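GGDEF family protein (Vibrio cholerae, PDB 5GZS) is a diguanylate cyclase, CdgH, whose periplasmic portion binds arginine and so probably regulates the making of cyclic di-GMP. Local coordinates at residues E77-Y82 with G136-I141; V95-G100 with I114-Y119; V316-Y321 with E375-V380; E335-I340 with P354-F359. All blocks are in the same frame, centred on the assembly; numbering follows the deposited sequence.

Contact 1 of 4, residues E77-Y82 with G136-I141; sequences EYTYLY and GVVDAI. With ARG (arginine), chain B.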
# COMPACT_ATOMS: atom_id res chain seq x y z
N GLU A 77 14.39 19.96 5.18
CA GLU A 77 15.12 20.27 3.97
C GLU A 77 14.28 19.82 2.77
O GLU A 77 14.00 18.63 2.60
CB GLU A 77 16.48 19.58 4.00
CG GLU A 77 17.37 19.81 2.80
CD GLU A 77 18.60 18.90 2.87
OE1 GLU A 77 18.40 17.69 3.16
OE2 GLU A 77 19.74 19.39 2.63
N TYR A 78 13.84 20.77 1.96
CA TYR A 78 13.05 20.42 0.78
C TYR A 78 13.92 19.59 -0.18
O TYR A 78 15.06 19.97 -0.50
CB TYR A 78 12.51 21.67 0.09
CG TYR A 78 11.29 22.26 0.75
CD1 TYR A 78 11.40 23.09 1.86
CD2 TYR A 78 10.01 22.02 0.25
CE1 TYR A 78 10.28 23.64 2.45
CE2 TYR A 78 8.90 22.56 0.83
CZ TYR A 78 9.03 23.36 1.93
OH TYR A 78 7.90 23.91 2.50
N THR A 79 13.38 18.45 -0.61
CA THR A 79 14.15 17.47 -1.36
C THR A 79 13.37 17.02 -2.59
O THR A 79 12.20 16.65 -2.50
CB THR A 79 14.51 16.26 -0.49
OG1 THR A 79 15.40 16.67 0.56
CG2 THR A 79 15.19 15.16 -1.32
N TYR A 80 14.03 17.07 -3.75
CA TYR A 80 13.33 16.91 -5.02
C TYR A 80 13.96 15.84 -5.91
O TYR A 80 15.19 15.61 -5.89
CB TYR A 80 13.28 18.25 -5.80
CG TYR A 80 12.69 19.43 -5.03
CD1 TYR A 80 13.51 20.22 -4.20
CD2 TYR A 80 11.35 19.78 -5.15
CE1 TYR A 80 13.01 21.28 -3.51
CE2 TYR A 80 10.83 20.87 -4.47
CZ TYR A 80 11.67 21.61 -3.63
OH TYR A 80 11.19 22.67 -2.92
N LEU A 81 13.08 15.18 -6.67
CA LEU A 81 13.50 14.44 -7.86
C LEU A 81 13.50 15.42 -9.03
O LEU A 81 12.44 15.93 -9.42
CB LEU A 81 12.56 13.26 -8.16
CG LEU A 81 12.83 12.52 -9.48
CD1 LEU A 81 14.23 11.85 -9.51
CD2 LEU A 81 11.74 11.52 -9.73
N TYR A 82 14.68 15.70 -9.57
CA TYR A 82 14.75 16.52 -10.78
C TYR A 82 14.73 15.63 -12.03
O TYR A 82 15.48 14.65 -12.14
CB TYR A 82 16.00 17.39 -10.78
CG TYR A 82 16.09 18.33 -9.61
CD1 TYR A 82 15.53 19.60 -9.68
CD2 TYR A 82 16.72 17.94 -8.45
CE1 TYR A 82 15.61 20.47 -8.61
CE2 TYR A 82 16.81 18.79 -7.38
CZ TYR A 82 16.24 20.05 -7.45
OH TYR A 82 16.35 20.89 -6.38
N GLY A 136 17.19 10.74 -13.72
CA GLY A 136 16.78 11.73 -12.74
C GLY A 136 17.74 11.89 -11.58
O GLY A 136 18.42 10.95 -11.16
N VAL A 137 17.77 13.09 -11.03
CA VAL A 137 18.67 13.39 -9.93
C VAL A 137 17.87 13.70 -8.66
O VAL A 137 16.86 14.41 -8.71
CB VAL A 137 19.58 14.58 -10.29
CG1 VAL A 137 19.85 15.48 -9.07
CG2 VAL A 137 20.85 14.09 -10.98
N VAL A 138 18.32 13.15 -7.54
CA VAL A 138 17.71 13.48 -6.27
C VAL A 138 18.61 14.48 -5.53
O VAL A 138 19.74 14.16 -5.19
CB VAL A 138 17.46 12.22 -5.41
CG1 VAL A 138 17.17 12.61 -3.97
CG2 VAL A 138 16.30 11.42 -5.98
N ASP A 139 18.11 15.69 -5.30
CA ASP A 139 18.90 16.69 -4.58
C ASP A 139 18.06 17.75 -3.87
O ASP A 139 16.83 17.83 -4.05
CB ASP A 139 19.87 17.36 -5.55
CG ASP A 139 21.15 17.84 -4.86
OD1 ASP A 139 21.26 17.76 -3.61
OD2 ASP A 139 22.06 18.31 -5.58
N ALA A 140 18.72 18.56 -3.06
CA ALA A 140 18.05 19.52 -2.18
C ALA A 140 17.59 20.78 -2.90
O ALA A 140 17.84 20.96 -4.09
CB ALA A 140 18.95 19.90 -1.05
N ILE A 141 16.93 21.65 -2.14
CA ILE A 141 16.40 22.93 -2.63
C ILE A 141 17.49 23.80 -3.26
O ILE A 141 17.20 24.60 -4.14
CB ILE A 141 15.69 23.72 -1.48
CG1 ILE A 141 14.94 24.94 -2.01
CG2 ILE A 141 16.67 24.11 -0.40
CD1 ILE A 141 14.08 25.61 -0.97
N ARG B . 20.76 16.89 4.33
CA ARG B . 21.34 15.84 3.50
C ARG B . 22.72 15.45 4.02
O ARG B . 23.20 14.35 3.78
CB ARG B . 21.42 16.29 2.06
CG ARG B . 22.34 17.47 1.83
CD ARG B . 22.07 18.02 0.44
NE ARG B . 22.97 19.10 0.09
CZ ARG B . 22.89 20.33 0.58
NH1 ARG B . 21.94 20.64 1.46
NH2 ARG B . 23.77 21.24 0.20
OXT ARG B . 23.39 16.24 4.68
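Tyr-82 lays its ring across Val-137 and Asp-139, crossing both side chains obliquely. Its CG stands anti to the carbonyl carbon (chi1 -59°); farther along the ring, CD2 meets Val-137 CG1 at 4.0 Å and CE2 meets Asp-139 CB at 3.8 Å. The ring plane and the Asp-139 carboxylate stand 87° apart, while Tyr-80 CB lies over one ring face, toward its rim. The hydroxyl reaches Ala-140 O (OH to O 2.7 Å), approaching from above the carbonyl plane. Tyr-80, on the same face, runs beside Ile-141 and points the same way; its OH bonds to Gln-203 of helix 189-218. On the other face Leu-81 CD1 packs against Val-138 CG2, branched aliphatics suited to a buried sheet surface. Between the faces runs an antiparallel ladder, with Tyr-80/Asp-139 and Tyr-82/Val-137 as its hydrogen-bonded pairs. Just before strand 79-82, the extended side chain of Glu-77 enters the arginine pocket: OE1 accepts from the ligand N and OE2 from its NH1, each at 2.8 Å. Ala-140 CB, small enough to stand close to both, lies 3.8 Å from Glu-77 OE2 and 3.9 Å from the ligand CD. One carboxylate thus recognises both amino group and guanidinium, well matched to arginine.

Contact 2 of 4, residues V95-G100 with I114-Y119; sequences VGIPKG and IQQVEY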
# COMPACT_ATOMS: atom_id res chain seq x y z
N VAL A 95 19.52 6.85 -11.29
CA VAL A 95 19.32 8.10 -10.55
C VAL A 95 20.67 8.70 -10.18
O VAL A 95 21.57 7.99 -9.72
CB VAL A 95 18.51 7.90 -9.25
CG1 VAL A 95 18.42 9.20 -8.48
CG2 VAL A 95 17.11 7.47 -9.55
N GLY A 96 20.80 10.01 -10.37
CA GLY A 96 22.00 10.73 -9.97
C GLY A 96 21.92 11.04 -8.49
O GLY A 96 20.85 11.36 -7.96
N ILE A 97 23.05 10.92 -7.81
CA ILE A 97 23.07 11.09 -6.37
C ILE A 97 24.25 11.96 -5.97
O ILE A 97 25.40 11.65 -6.30
CB ILE A 97 23.17 9.74 -5.62
CG1 ILE A 97 22.00 8.81 -5.97
CG2 ILE A 97 23.24 9.96 -4.11
CD1 ILE A 97 20.67 9.20 -5.33
N PRO A 98 23.96 13.05 -5.24
CA PRO A 98 25.01 13.93 -4.72
C PRO A 98 25.90 13.14 -3.79
O PRO A 98 25.41 12.36 -2.96
CB PRO A 98 24.25 15.01 -3.95
CG PRO A 98 22.82 14.81 -4.28
CD PRO A 98 22.64 13.40 -4.69
N LYS A 99 27.21 13.31 -3.93
CA LYS A 99 28.13 12.48 -3.18
C LYS A 99 28.28 13.07 -1.77
O LYS A 99 28.25 14.29 -1.59
CB LYS A 99 29.46 12.38 -3.92
CG LYS A 99 30.64 12.07 -3.03
CD LYS A 99 31.90 12.67 -3.59
CE LYS A 99 31.74 14.11 -3.23
NZ LYS A 99 32.72 15.18 -3.54
N GLY A 100 28.41 12.19 -0.78
CA GLY A 100 28.50 12.61 0.61
C GLY A 100 27.15 12.76 1.30
O GLY A 100 27.08 12.94 2.52
N ILE A 114 16.85 0.60 -8.65
CA ILE A 114 17.49 1.72 -9.31
C ILE A 114 18.98 1.71 -9.01
O ILE A 114 19.38 1.38 -7.89
CB ILE A 114 16.94 3.08 -8.82
CG1 ILE A 114 15.44 3.02 -8.49
CG2 ILE A 114 17.24 4.13 -9.86
CD1 ILE A 114 14.80 4.39 -8.28
N GLN A 115 19.83 2.06 -9.96
CA GLN A 115 21.18 2.21 -9.51
C GLN A 115 21.58 3.66 -9.58
O GLN A 115 21.24 4.40 -10.51
CB GLN A 115 22.18 1.35 -10.29
CG GLN A 115 21.89 -0.14 -9.97
CD GLN A 115 22.76 -1.15 -10.72
OE1 GLN A 115 23.27 -0.87 -11.80
NE2 GLN A 115 22.99 -2.30 -10.09
N GLN A 116 22.36 4.02 -8.57
CA GLN A 116 22.80 5.37 -8.32
C GLN A 116 24.08 5.66 -9.07
O GLN A 116 24.89 4.76 -9.26
CB GLN A 116 23.01 5.54 -6.82
CG GLN A 116 21.73 5.28 -6.05
CD GLN A 116 21.92 5.29 -4.56
OE1 GLN A 116 22.92 5.81 -4.05
NE2 GLN A 116 20.97 4.71 -3.84
N VAL A 117 24.25 6.90 -9.53
CA VAL A 117 25.50 7.34 -10.15
C VAL A 117 25.90 8.68 -9.53
O VAL A 117 25.17 9.68 -9.64
CB VAL A 117 25.37 7.51 -11.67
CG1 VAL A 117 26.75 7.77 -12.28
CG2 VAL A 117 24.71 6.29 -12.28
N GLU A 118 27.02 8.66 -8.83
CA GLU A 118 27.46 9.79 -8.02
C GLU A 118 27.97 10.94 -8.85
O GLU A 118 28.56 10.74 -9.92
CB GLU A 118 28.53 9.35 -7.01
CG GLU A 118 29.57 10.41 -6.71
CD GLU A 118 30.75 9.86 -5.94
OE1 GLU A 118 30.54 9.22 -4.89
OE2 GLU A 118 31.90 10.07 -6.38
N TYR A 119 27.75 12.15 -8.36
CA TYR A 119 28.24 13.35 -9.03
C TYR A 119 28.74 14.39 -8.03
O TYR A 119 28.59 14.23 -6.81
CB TYR A 119 27.14 13.95 -9.93
CG TYR A 119 25.88 14.41 -9.22
CD1 TYR A 119 25.88 15.56 -8.43
CD2 TYR A 119 24.67 13.72 -9.37
CE1 TYR A 119 24.75 15.99 -7.78
CE2 TYR A 119 23.53 14.16 -8.72
CZ TYR A 119 23.57 15.29 -7.93
OH TYR A 119 22.45 15.75 -7.27
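Tyr-119 turns its ring onto the backbone of Ile-97 and Pro-98, where strands 95-98 and 115-119 run parallel in a beta-alpha-beta unit connected by helix 103-110. CB leaves on the sheet face shared with Val-117, and chi1 of 62° puts CG between the backbone N and the carbonyl carbon, 4.0 Å from Ile-97 O. Along one edge of the ring CD2 and CE2 approach Ile-97 N, CE2 at 3.4 Å, with Gly-96 CA at the ring edge, where a residue without a side chain suits the place. Along the other edge CD1 and CE1 meet Pro-98 CA, which lies over the same face as Ile-97 C and makes a CH-pi contact 4.0 Å from the centroid of the Tyr-119 ring and 23° off its normal. CZ lies 3.5 Å from Pro-98 N, and OH, beside Pro-98 CG, bonds to Asp-139 OD2. On the opposite sheet face Ile-97 CG1 packs on Gln-116 CB at 3.5 Å, while Gln-116 NE2 goes to Gly-104 O. Val-95 CG2 touches Ile-114 CG2. The methylenes of Lys-99 cross Glu-118, but Lys-99 NZ makes its salt bridge with Glu-120. Pro-98 N carries no hydrogen that would need an acceptor, which suits its place over the ring face, and the buried tyrosine hydroxyl finds its partner on strand 137-140.

Contact 3 of 4, residues V316-Y321 with E375-V380; sequences VKREHY and EVDYIV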
# COMPACT_ATOMS: atom_id res chain seq x y z
N VAL A 316 -22.02 -3.17 -0.38
CA VAL A 316 -23.02 -2.82 0.60
C VAL A 316 -24.02 -3.96 0.67
O VAL A 316 -24.50 -4.43 -0.37
CB VAL A 316 -23.71 -1.50 0.26
CG1 VAL A 316 -24.90 -1.29 1.15
CG2 VAL A 316 -22.73 -0.36 0.40
N LYS A 317 -24.31 -4.41 1.89
CA LYS A 317 -25.22 -5.53 2.12
C LYS A 317 -26.27 -5.18 3.16
O LYS A 317 -26.05 -4.29 3.99
CB LYS A 317 -24.45 -6.76 2.60
CG LYS A 317 -23.76 -6.60 3.97
CD LYS A 317 -22.85 -7.78 4.28
CE LYS A 317 -22.34 -7.75 5.71
NZ LYS A 317 -23.39 -8.15 6.67
N ARG A 318 -27.40 -5.88 3.11
CA ARG A 318 -28.39 -5.80 4.18
C ARG A 318 -27.70 -6.15 5.48
O ARG A 318 -26.90 -7.09 5.53
CB ARG A 318 -29.56 -6.75 3.90
CG ARG A 318 -30.79 -6.00 3.48
CD ARG A 318 -31.85 -6.87 2.87
NE ARG A 318 -31.40 -7.56 1.66
CZ ARG A 318 -31.22 -8.87 1.60
NH1 ARG A 318 -31.45 -9.62 2.66
NH2 ARG A 318 -30.81 -9.44 0.47
N GLU A 319 -27.97 -5.37 6.52
CA GLU A 319 -27.36 -5.56 7.84
C GLU A 319 -27.62 -6.98 8.37
O GLU A 319 -28.68 -7.53 8.11
CB GLU A 319 -27.91 -4.52 8.80
CG GLU A 319 -27.25 -4.51 10.15
CD GLU A 319 -27.93 -3.58 11.14
OE1 GLU A 319 -28.55 -2.61 10.69
OE2 GLU A 319 -27.87 -3.82 12.36
N HIS A 320 -26.67 -7.56 9.10
CA HIS A 320 -26.87 -8.85 9.77
C HIS A 320 -26.93 -10.06 8.82
O HIS A 320 -27.06 -11.20 9.26
CB HIS A 320 -28.12 -8.81 10.65
CG HIS A 320 -27.93 -8.07 11.93
ND1 HIS A 320 -27.56 -6.74 11.98
CD2 HIS A 320 -28.06 -8.46 13.22
CE1 HIS A 320 -27.47 -6.35 13.24
NE2 HIS A 320 -27.77 -7.38 14.01
N TYR A 321 -26.85 -9.78 7.53
CA TYR A 321 -26.90 -10.77 6.46
C TYR A 321 -25.54 -11.38 6.10
O TYR A 321 -24.67 -10.70 5.56
CB TYR A 321 -27.49 -10.11 5.22
CG TYR A 321 -27.48 -10.97 3.97
CD1 TYR A 321 -28.51 -11.88 3.73
CD2 TYR A 321 -26.48 -10.85 3.02
CE1 TYR A 321 -28.52 -12.66 2.60
CE2 TYR A 321 -26.48 -11.63 1.89
CZ TYR A 321 -27.51 -12.54 1.68
OH TYR A 321 -27.52 -13.32 0.55
N GLU A 375 -34.67 -7.50 -3.28
CA GLU A 375 -34.57 -7.76 -4.71
C GLU A 375 -33.18 -8.28 -5.04
O GLU A 375 -32.99 -9.10 -5.94
CB GLU A 375 -34.82 -6.46 -5.50
CG GLU A 375 -36.11 -6.42 -6.29
CD GLU A 375 -36.13 -5.28 -7.28
OE1 GLU A 375 -35.54 -5.45 -8.37
OE2 GLU A 375 -36.72 -4.22 -6.98
N VAL A 376 -32.21 -7.79 -4.26
CA VAL A 376 -30.79 -8.05 -4.43
C VAL A 376 -30.13 -8.12 -3.04
O VAL A 376 -30.70 -7.66 -2.03
CB VAL A 376 -30.14 -6.95 -5.29
CG1 VAL A 376 -29.87 -5.70 -4.47
CG2 VAL A 376 -28.89 -7.46 -5.99
N ASP A 377 -28.93 -8.70 -2.96
CA ASP A 377 -28.30 -8.97 -1.67
C ASP A 377 -27.03 -8.16 -1.38
O ASP A 377 -26.71 -7.94 -0.21
CB ASP A 377 -27.96 -10.44 -1.57
CG ASP A 377 -29.19 -11.32 -1.70
OD1 ASP A 377 -29.81 -11.62 -0.66
OD2 ASP A 377 -29.53 -11.72 -2.84
N TYR A 378 -26.32 -7.76 -2.44
CA TYR A 378 -25.10 -6.95 -2.35
C TYR A 378 -25.08 -5.94 -3.48
O TYR A 378 -25.33 -6.29 -4.63
CB TYR A 378 -23.82 -7.81 -2.43
CG TYR A 378 -23.59 -8.81 -1.30
CD1 TYR A 378 -24.06 -10.11 -1.39
CD2 TYR A 378 -22.85 -8.46 -0.18
CE1 TYR A 378 -23.83 -11.02 -0.36
CE2 TYR A 378 -22.62 -9.36 0.84
CZ TYR A 378 -23.11 -10.64 0.75
OH TYR A 378 -22.87 -11.54 1.78
N ILE A 379 -24.78 -4.68 -3.16
CA ILE A 379 -24.65 -3.66 -4.19
C ILE A 379 -23.30 -2.99 -4.07
O ILE A 379 -22.72 -2.96 -2.98
CB ILE A 379 -25.78 -2.62 -4.10
CG1 ILE A 379 -25.57 -1.69 -2.91
CG2 ILE A 379 -27.14 -3.31 -3.97
CD1 ILE A 379 -26.75 -0.81 -2.61
N VAL A 380 -22.78 -2.47 -5.17
CA VAL A 380 -21.43 -1.93 -5.16
C VAL A 380 -21.41 -0.43 -4.92
O VAL A 380 -21.92 0.35 -5.72
CB VAL A 380 -20.68 -2.19 -6.48
CG1 VAL A 380 -19.25 -1.65 -6.36
CG2 VAL A 380 -20.66 -3.66 -6.81
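Val-316 pairs with Ile-379 where strands 312-318 and 378-382 run antiparallel in the mixed sheet of the second solute-binding family 3 region, just before a type II turn from Arg-318 to Tyr-321. Two backbone bonds join the pair, Val-316 N to Ile-379 O (2.7 Å) and Ile-379 N to Val-316 O (2.8 Å), and their beta-branched side chains lie side by side. The turn brings Tyr-321 back against Tyr-378: its edge is directed at the Tyr-378 face in an offset edge-to-face pair, centroids 5.5 Å apart and planes at 65°. Lys-317 runs alongside the same ring, Lys-317 CB lying 3.6 Å from Tyr-378 CD2. Its NZ bonds to Tyr-321 O besides a salt bridge to Asp-323. Tyr-321 OH finds its partner in Glu-335. The long side chain of Arg-318 carries its NH2 to two acceptors, both near the guanidinium plane: Asp-377 OD1 in a salt bridge (2.7 Å), which it meets from above the carboxylate plane, and Val-376 O (3.1 Å). Asp-377 OD2 takes a second salt bridge from Arg-336. Two arginines on one buried carboxylate would be expected to keep it ionised and to fix its rotation at the strand's start.

Contact 4 of 4, residues E335-I340 with P354-F359; sequences ERIGVI and PNKILF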
# COMPACT_ATOMS: atom_id res chain seq x y z
N GLU A 335 -24.33 -14.95 -5.40
CA GLU A 335 -25.10 -13.89 -4.76
C GLU A 335 -25.60 -12.88 -5.79
O GLU A 335 -24.98 -12.68 -6.85
CB GLU A 335 -24.26 -13.17 -3.69
CG GLU A 335 -23.81 -14.05 -2.53
CD GLU A 335 -24.92 -14.34 -1.53
OE1 GLU A 335 -24.72 -15.22 -0.67
OE2 GLU A 335 -25.99 -13.69 -1.59
N ARG A 336 -26.72 -12.23 -5.48
CA ARG A 336 -27.29 -11.24 -6.37
C ARG A 336 -26.60 -9.90 -6.17
O ARG A 336 -26.72 -9.30 -5.10
CB ARG A 336 -28.79 -11.10 -6.14
CG ARG A 336 -29.59 -12.36 -6.43
CD ARG A 336 -31.08 -12.05 -6.48
NE ARG A 336 -31.84 -12.85 -5.53
CZ ARG A 336 -32.27 -12.43 -4.35
NH1 ARG A 336 -32.03 -11.18 -3.93
NH2 ARG A 336 -32.95 -13.26 -3.56
N ILE A 337 -25.87 -9.43 -7.17
CA ILE A 337 -25.19 -8.16 -7.04
C ILE A 337 -25.86 -7.11 -7.88
O ILE A 337 -26.09 -7.30 -9.08
CB ILE A 337 -23.70 -8.25 -7.42
CG1 ILE A 337 -22.93 -9.07 -6.38
CG2 ILE A 337 -23.11 -6.86 -7.50
CD1 ILE A 337 -21.66 -9.66 -6.90
N GLY A 338 -26.18 -5.99 -7.26
CA GLY A 338 -26.81 -4.92 -7.99
C GLY A 338 -25.84 -3.84 -8.39
O GLY A 338 -25.11 -3.31 -7.54
N VAL A 339 -25.84 -3.50 -9.68
CA VAL A 339 -25.11 -2.33 -10.18
C VAL A 339 -26.04 -1.43 -10.97
O VAL A 339 -27.17 -1.82 -11.27
CB VAL A 339 -23.91 -2.72 -11.07
CG1 VAL A 339 -22.91 -1.57 -11.14
CG2 VAL A 339 -23.22 -3.96 -10.53
N ILE A 340 -25.57 -0.23 -11.28
CA ILE A 340 -26.23 0.69 -12.19
C ILE A 340 -25.77 0.46 -13.64
O ILE A 340 -24.57 0.29 -13.90
CB ILE A 340 -25.93 2.15 -11.80
CG1 ILE A 340 -26.15 2.34 -10.30
CG2 ILE A 340 -26.80 3.09 -12.60
CD1 ILE A 340 -25.70 3.70 -9.79
N PRO A 354 -16.42 -12.57 -14.51
CA PRO A 354 -16.75 -12.72 -15.93
C PRO A 354 -17.99 -13.57 -16.18
O PRO A 354 -18.20 -14.55 -15.48
CB PRO A 354 -15.51 -13.42 -16.50
CG PRO A 354 -14.41 -13.18 -15.50
CD PRO A 354 -15.09 -13.12 -14.18
N ASN A 355 -18.80 -13.16 -17.15
CA ASN A 355 -19.95 -13.94 -17.62
C ASN A 355 -21.02 -14.20 -16.55
O ASN A 355 -21.89 -15.05 -16.71
CB ASN A 355 -19.47 -15.27 -18.19
CG ASN A 355 -20.43 -15.85 -19.17
OD1 ASN A 355 -21.17 -15.11 -19.83
ND2 ASN A 355 -20.45 -17.18 -19.28
N LYS A 356 -20.91 -13.47 -15.45
CA LYS A 356 -21.82 -13.59 -14.32
C LYS A 356 -22.98 -12.61 -14.50
O LYS A 356 -22.80 -11.51 -15.03
CB LYS A 356 -21.08 -13.31 -13.01
CG LYS A 356 -21.95 -13.18 -11.77
CD LYS A 356 -21.19 -12.51 -10.62
CE LYS A 356 -22.02 -12.44 -9.36
NZ LYS A 356 -23.05 -13.52 -9.34
N ILE A 357 -24.18 -13.01 -14.08
CA ILE A 357 -25.30 -12.08 -14.13
C ILE A 357 -25.17 -11.03 -13.05
O ILE A 357 -25.11 -11.35 -11.85
CB ILE A 357 -26.65 -12.76 -13.98
CG1 ILE A 357 -26.92 -13.65 -15.18
CG2 ILE A 357 -27.74 -11.69 -13.98
CD1 ILE A 357 -26.93 -12.85 -16.48
N LEU A 358 -25.10 -9.78 -13.48
CA LEU A 358 -25.27 -8.64 -12.61
C LEU A 358 -26.69 -8.14 -12.84
O LEU A 358 -27.24 -8.33 -13.92
CB LEU A 358 -24.23 -7.56 -12.91
CG LEU A 358 -22.78 -8.02 -13.11
CD1 LEU A 358 -21.90 -6.87 -13.64
CD2 LEU A 358 -22.24 -8.55 -11.82
N PHE A 359 -27.29 -7.54 -11.82
CA PHE A 359 -28.60 -6.90 -11.97
C PHE A 359 -28.35 -5.41 -12.18
O PHE A 359 -27.63 -4.79 -11.38
CB PHE A 359 -29.49 -7.14 -10.76
CG PHE A 359 -29.89 -8.58 -10.58
CD1 PHE A 359 -29.09 -9.46 -9.86
CD2 PHE A 359 -31.06 -9.05 -11.15
CE1 PHE A 359 -29.46 -10.79 -9.71
CE2 PHE A 359 -31.43 -10.36 -11.00
CZ PHE A 359 -30.64 -11.24 -10.28
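Gly-338 and Phe-359 form a parallel bridge with CA atoms 4.8 Å apart, Phe-359 N giving a nearly straight bond to Ile-337 O (3.0 Å, 173° at the hydrogen) and Phe-359 O accepting from Val-339 N (2.8 Å). Strand 337-340, helix 344-352 and strand 359-361 make a beta-alpha-beta crossover, and this bridge joins its two strands at the edge of the sheet. The Phe-359 ring reaches back to Arg-336, whose aliphatic stem lies against it, Arg-336 CG 3.6 Å from Phe-359 CE1. The guanidinium stands 82° to the ring plane and turns to Asp-377, so the ring is served by the methylenes. Toward the helix, Val-339 CG2 loosely approaches Leu-358 CB at 4.4 Å; Leu-349 of the helix touches both Leu-358 and the buried Ile-337, aliphatic residues suited to the side facing the helix. In the loop before the strand, Pro-354 and Asn-355 pack on Tyr-60 of the second subunit. Lys-356 points back into the crossover, its side chain crossing Ile-337 at about a right angle with Lys-356 CE 3.7 Å from Ile-337 CD1. Beyond that methyl, Lys-356 NZ bonds to Glu-335 O at 3.3 Å, lying in the plane of the carbonyl.

In the fold
From the N terminus, strand 79-83 waits for strand 137-140, and contact 1 closes that loop of 53 residues. Contact 2 lies within it, closing the shorter beta-alpha-beta unit that joins 95-100 to 114-119. The two touch, because Gly-136 and Val-138 bond to Gly-96. Farther along the chain, after helix 189-218, the same plan recurs: contact 3 joins 316-321 to 375-380, and contact 4 lies inside that span, sharing a sheet with it through neighbouring strands 337-340 and 378-382. No loops cross. The two pairs stand far apart, contacts 1 and 3 having centres about 49 Å apart; only contact 1 includes residues of the arginine pocket.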